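Local coordinates for protein type III effector (Vibrio parahaemolyticus, PDB 2QHQ) that is of unknown function but belongs to the HopJ family of type III effectors, and so may act as a secreted effector, at residues R89-L94 against N98-N103; E31-V36 against L81-R86. One frame throughout, in Å; residues are numbered along the deposited sequence.

Contact 1 (R89-L94 against N98-N103)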
# COMPACT_ATOMS: atom_id res chain seq x y z
N ARG B 89 9.03 17.70 -7.53
CA ARG B 89 10.21 17.88 -8.35
C ARG B 89 10.76 19.31 -8.38
O ARG B 89 11.97 19.48 -8.56
CB ARG B 89 9.93 17.43 -9.80
CG ARG B 89 9.95 15.93 -9.95
CD ARG B 89 9.76 15.51 -11.39
NE ARG B 89 8.36 15.55 -11.81
CZ ARG B 89 7.82 16.50 -12.58
NH1 ARG B 89 8.55 17.52 -13.02
NH2 ARG B 89 6.55 16.42 -12.90
N GLU B 90 9.88 20.30 -8.23
CA GLU B 90 10.27 21.72 -8.25
C GLU B 90 10.21 22.34 -6.87
O GLU B 90 11.24 22.73 -6.33
CB GLU B 90 9.37 22.55 -9.19
CG GLU B 90 9.53 22.25 -10.65
CD GLU B 90 8.61 23.06 -11.57
OE1 GLU B 90 7.79 23.91 -11.12
OE2 GLU B 90 8.72 22.83 -12.78
N ASP B 91 9.00 22.42 -6.31
CA ASP B 91 8.79 23.18 -5.07
C ASP B 91 9.70 22.63 -3.97
O ASP B 91 10.38 23.39 -3.25
CB ASP B 91 7.31 23.09 -4.61
CG ASP B 91 6.35 23.87 -5.49
OD1 ASP B 91 6.45 23.76 -6.72
OD2 ASP B 91 5.47 24.60 -4.93
N VAL B 92 9.75 21.30 -3.86
CA VAL B 92 10.49 20.71 -2.77
C VAL B 92 11.95 20.45 -3.12
O VAL B 92 12.83 20.91 -2.40
CB VAL B 92 9.80 19.42 -2.22
CG1 VAL B 92 10.69 18.76 -1.20
CG2 VAL B 92 8.45 19.76 -1.55
N LEU B 93 12.20 19.70 -4.19
CA LEU B 93 13.57 19.26 -4.49
C LEU B 93 14.52 20.41 -4.81
O LEU B 93 15.70 20.34 -4.47
CB LEU B 93 13.64 18.20 -5.60
CG LEU B 93 13.14 16.79 -5.26
CD1 LEU B 93 13.33 15.87 -6.46
CD2 LEU B 93 13.81 16.20 -4.01
N LEU B 94 14.02 21.46 -5.46
CA LEU B 94 14.87 22.58 -5.87
C LEU B 94 15.09 23.58 -4.74
O LEU B 94 15.99 24.42 -4.81
CB LEU B 94 14.30 23.30 -7.10
CG LEU B 94 14.14 22.40 -8.34
CD1 LEU B 94 13.51 23.19 -9.47
CD2 LEU B 94 15.47 21.77 -8.76
N ASN B 98 12.85 25.66 1.95
CA ASN B 98 11.46 26.12 2.04
C ASN B 98 10.65 25.22 2.98
O ASN B 98 11.09 24.13 3.34
CB ASN B 98 10.79 26.19 0.66
CG ASN B 98 11.18 27.44 -0.11
OD1 ASN B 98 11.88 28.31 0.42
ND2 ASN B 98 10.69 27.56 -1.36
N ASN B 99 9.48 25.71 3.39
CA ASN B 99 8.68 24.99 4.39
C ASN B 99 7.30 24.57 3.89
O ASN B 99 6.45 24.11 4.68
CB ASN B 99 8.62 25.79 5.68
CG ASN B 99 9.96 25.91 6.33
OD1 ASN B 99 10.50 24.93 6.85
ND2 ASN B 99 10.54 27.11 6.28
N ASP B 100 7.10 24.69 2.59
CA ASP B 100 5.85 24.29 1.95
C ASP B 100 5.75 22.78 1.83
O ASP B 100 6.74 22.07 2.02
CB ASP B 100 5.67 24.97 0.59
CG ASP B 100 6.86 24.77 -0.35
OD1 ASP B 100 7.94 24.27 0.07
OD2 ASP B 100 6.72 25.12 -1.53
N HIS B 101 4.55 22.28 1.50
CA HIS B 101 4.33 20.84 1.27
C HIS B 101 4.97 19.98 2.36
O HIS B 101 5.78 19.08 2.08
CB HIS B 101 4.87 20.43 -0.11
CG HIS B 101 4.49 21.39 -1.20
ND1 HIS B 101 3.21 21.49 -1.68
CD2 HIS B 101 5.23 22.29 -1.89
CE1 HIS B 101 3.16 22.43 -2.61
NE2 HIS B 101 4.38 22.93 -2.75
N GLN B 102 4.59 20.24 3.61
CA GLN B 102 5.16 19.50 4.74
C GLN B 102 4.97 17.99 4.62
O GLN B 102 5.80 17.22 5.08
CB GLN B 102 4.59 20.00 6.08
CG GLN B 102 5.29 21.25 6.64
CD GLN B 102 6.80 21.06 6.82
OE1 GLN B 102 7.26 20.08 7.41
NE2 GLN B 102 7.58 22.02 6.33
N ASN B 103 3.86 17.57 4.01
CA ASN B 103 3.69 16.12 3.82
C ASN B 103 4.72 15.50 2.88
O ASN B 103 5.21 14.42 3.14
CB ASN B 103 2.27 15.78 3.42
CG ASN B 103 1.33 15.83 4.59
OD1 ASN B 103 1.37 14.96 5.45
ND2 ASN B 103 0.47 16.85 4.64
O HOH W 1 9.08 25.66 -2.57
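Asp100 OD2 receives a hydrogen bond of 2.6 Å from water 1, and the same water donates to the backbone Asp91 O at 2.7 Å, tying the loop before helix 102-110 to helix 86-92 near Asp91. That loop joins the two helices and folds back on the one it leaves, and a His-carboxylate pair, His101 with Asp91, closes it. Asn98 completes the water's setting: its ND2 supplies an N-H at 2.8 Å, a task an amide can perform and a carboxylate cannot. The other oxygen of Asp100, OD1, is engaged by a salt bridge to Arg105 in helix 102-110. That cation probably eases the approach of the two acidic groups, whose OD2 atoms lie 3.7 Å apart.

The direct polar link is the hydrogen bond of the pair. His101, at the N-cap position of helix 102-110, gives its NE2-H to Asp91 OD2 over 3.0 Å at a fairly straight 161°. The acceptor lies at the edge of the imidazole, close to its plane, whereas the nitrogen approaches from above the carboxylate plane; the two flat groups are therefore steeply inclined, 67° apart. With chi1 at -45°, the ring lies beside its own backbone N, reaching back toward helix 86-92, where it also meets the ring of Phe87. Histidine suits this place because it combines an N-H for Asp91 with a ring that can pack against an aromatic neighbour. Val92 adds the apolar part: buried and beta-branched, it sends one methyl to His101 while its side chain also packs on Ile104 and Met108. Val92 CG2 lies 3.9 Å from His101 CB, the nearest approach of these two side chains.

Contact 2 (E31-V36 against L81-R86); sequences ETTMAV and LACFGR
Thr33 and Cys83 meet with the threonine fork turned toward the end of helix 79-83. One branch is polar: OG1 donates to the backbone Cys83 O at 2.8 Å, lying in the carbonyl plane on a lone pair, with a C=O...O angle of 119°. The other is apolar: CG2 rests 3.8 Å from Cys83 CB. With chi1 -58°, OG1 lies beside the backbone N and CG2 anti to it, which brings both branches to Cys83. Threonine fits because a single small side chain supplies both a donor and a methyl in a buried place, and the small Cys83 side chain is compatible with a close approach, the CA atoms of Thr33 and Cys83 being 5.8 Å apart.

The accepting carbonyl lies where helix 79-83 gives way to Gly85, whose positive phi of 54° suits glycine and which stands at the N-cap position of helix 86-92. Farther out, water 2 joins Glu31 OE1 to Arg86 NE, 3.0 Å from each; Arg86 also forms a salt bridge with Glu90.

In the fold, this is a buried junction of helices 30-40 and 79-83; helix 14-23 borders it through Phe17 against Thr33 and Leu21 against Cys83, while Leu81 and Phe84 reach helix 102-110.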
# COMPACT_ATOMS: atom_id res chain seq x y z
N GLU B 31 -1.36 17.22 -11.85
CA GLU B 31 -2.72 17.30 -12.42
C GLU B 31 -3.15 15.98 -13.06
O GLU B 31 -4.34 15.65 -13.10
CB GLU B 31 -2.80 18.44 -13.45
CG GLU B 31 -2.50 19.82 -12.88
CD GLU B 31 -1.01 20.10 -12.66
OE1 GLU B 31 -0.14 19.40 -13.23
OE2 GLU B 31 -0.70 21.03 -11.90
N THR B 32 -2.17 15.22 -13.55
CA THR B 32 -2.43 13.88 -14.06
C THR B 32 -2.82 12.91 -12.96
O THR B 32 -3.84 12.21 -13.07
CB THR B 32 -1.23 13.36 -14.86
OG1 THR B 32 -1.00 14.27 -15.95
CG2 THR B 32 -1.48 11.95 -15.40
N THR B 33 -2.03 12.89 -11.89
CA THR B 33 -2.36 12.09 -10.72
C THR B 33 -3.78 12.41 -10.21
O THR B 33 -4.56 11.50 -9.92
CB THR B 33 -1.36 12.40 -9.60
OG1 THR B 33 -0.03 12.12 -10.08
CG2 THR B 33 -1.68 11.56 -8.33
N MSE B 34 -4.08 13.69 -10.07
CA MSE B 34 -5.38 14.13 -9.56
C MSE B 34 -6.53 13.67 -10.45
O MSE B 34 -7.56 13.21 -9.94
CB MSE B 34 -5.41 15.64 -9.41
CG MSE B 34 -4.71 16.14 -8.20
SE MSE B 34 -5.42 15.41 -6.49
CE MSE B 34 -3.88 14.38 -6.11
N ALA B 35 -6.37 13.81 -11.77
CA ALA B 35 -7.39 13.35 -12.72
C ALA B 35 -7.66 11.88 -12.56
O ALA B 35 -8.81 11.45 -12.54
CB ALA B 35 -6.99 13.66 -14.16
N VAL B 36 -6.59 11.09 -12.49
CA VAL B 36 -6.71 9.65 -12.29
C VAL B 36 -7.39 9.31 -10.97
O VAL B 36 -8.27 8.44 -10.92
CB VAL B 36 -5.32 8.99 -12.36
CG1 VAL B 36 -5.38 7.53 -11.93
CG2 VAL B 36 -4.80 9.11 -13.79
N LEU B 81 6.21 9.77 -4.18
CA LEU B 81 6.70 11.14 -4.32
C LEU B 81 6.49 11.69 -5.73
O LEU B 81 6.06 12.83 -5.89
CB LEU B 81 8.16 11.25 -3.91
CG LEU B 81 8.45 11.09 -2.42
CD1 LEU B 81 9.95 10.77 -2.27
CD2 LEU B 81 8.10 12.39 -1.68
N ALA B 82 6.74 10.86 -6.74
CA ALA B 82 6.58 11.27 -8.13
C ALA B 82 5.14 11.69 -8.48
O ALA B 82 4.92 12.54 -9.36
CB ALA B 82 7.06 10.18 -9.08
N CYS B 83 4.16 11.09 -7.79
CA CYS B 83 2.75 11.44 -8.01
C CYS B 83 2.46 12.90 -7.66
O CYS B 83 1.50 13.48 -8.17
CB CYS B 83 1.84 10.53 -7.18
SG CYS B 83 1.72 8.86 -7.90
N PHE B 84 3.28 13.49 -6.79
CA PHE B 84 3.13 14.92 -6.49
C PHE B 84 3.63 15.84 -7.61
O PHE B 84 3.47 17.06 -7.51
CB PHE B 84 3.82 15.32 -5.18
CG PHE B 84 3.16 14.77 -3.94
CD1 PHE B 84 2.19 15.52 -3.26
CD2 PHE B 84 3.53 13.53 -3.44
CE1 PHE B 84 1.60 15.03 -2.06
CE2 PHE B 84 2.93 13.03 -2.25
CZ PHE B 84 1.98 13.77 -1.57
N GLY B 85 4.21 15.26 -8.67
CA GLY B 85 4.63 16.04 -9.84
C GLY B 85 5.54 17.19 -9.45
O GLY B 85 6.49 17.00 -8.66
N ARG B 86 5.25 18.39 -9.96
CA ARG B 86 6.09 19.57 -9.72
C ARG B 86 6.17 20.00 -8.25
O ARG B 86 7.16 20.62 -7.86
CB ARG B 86 5.63 20.77 -10.57
CG ARG B 86 5.86 20.62 -12.05
CD ARG B 86 5.31 21.84 -12.79
NE ARG B 86 5.13 21.53 -14.22
CZ ARG B 86 5.95 21.94 -15.19
NH1 ARG B 86 7.03 22.67 -14.92
NH2 ARG B 86 5.69 21.60 -16.45
O HOH W 2 2.24 20.68 -14.46

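In the fold
Contact 2 and contact 1 follow in series along the chain: contact 2 closes before contact 1 opens, and their centres lie 14 Å apart. Helix 79-83, used in contact 2, runs almost directly into helix 86-92, used in contact 1. A probable hydrogen bond from Asp91 N to Arg86 O, within helix 86-92, connects segment 81-86 with segment 89-94. Contact 2 spans 44 intervening residues and lies about 7 Å from the centre of the chain, whereas contact 1 closes a short local connection about 14 Å from that centre. Together they link helices 30-40, 79-83, 86-92 and 102-110 within one HopJ family region, combining a long-range core junction with a local loop farther out.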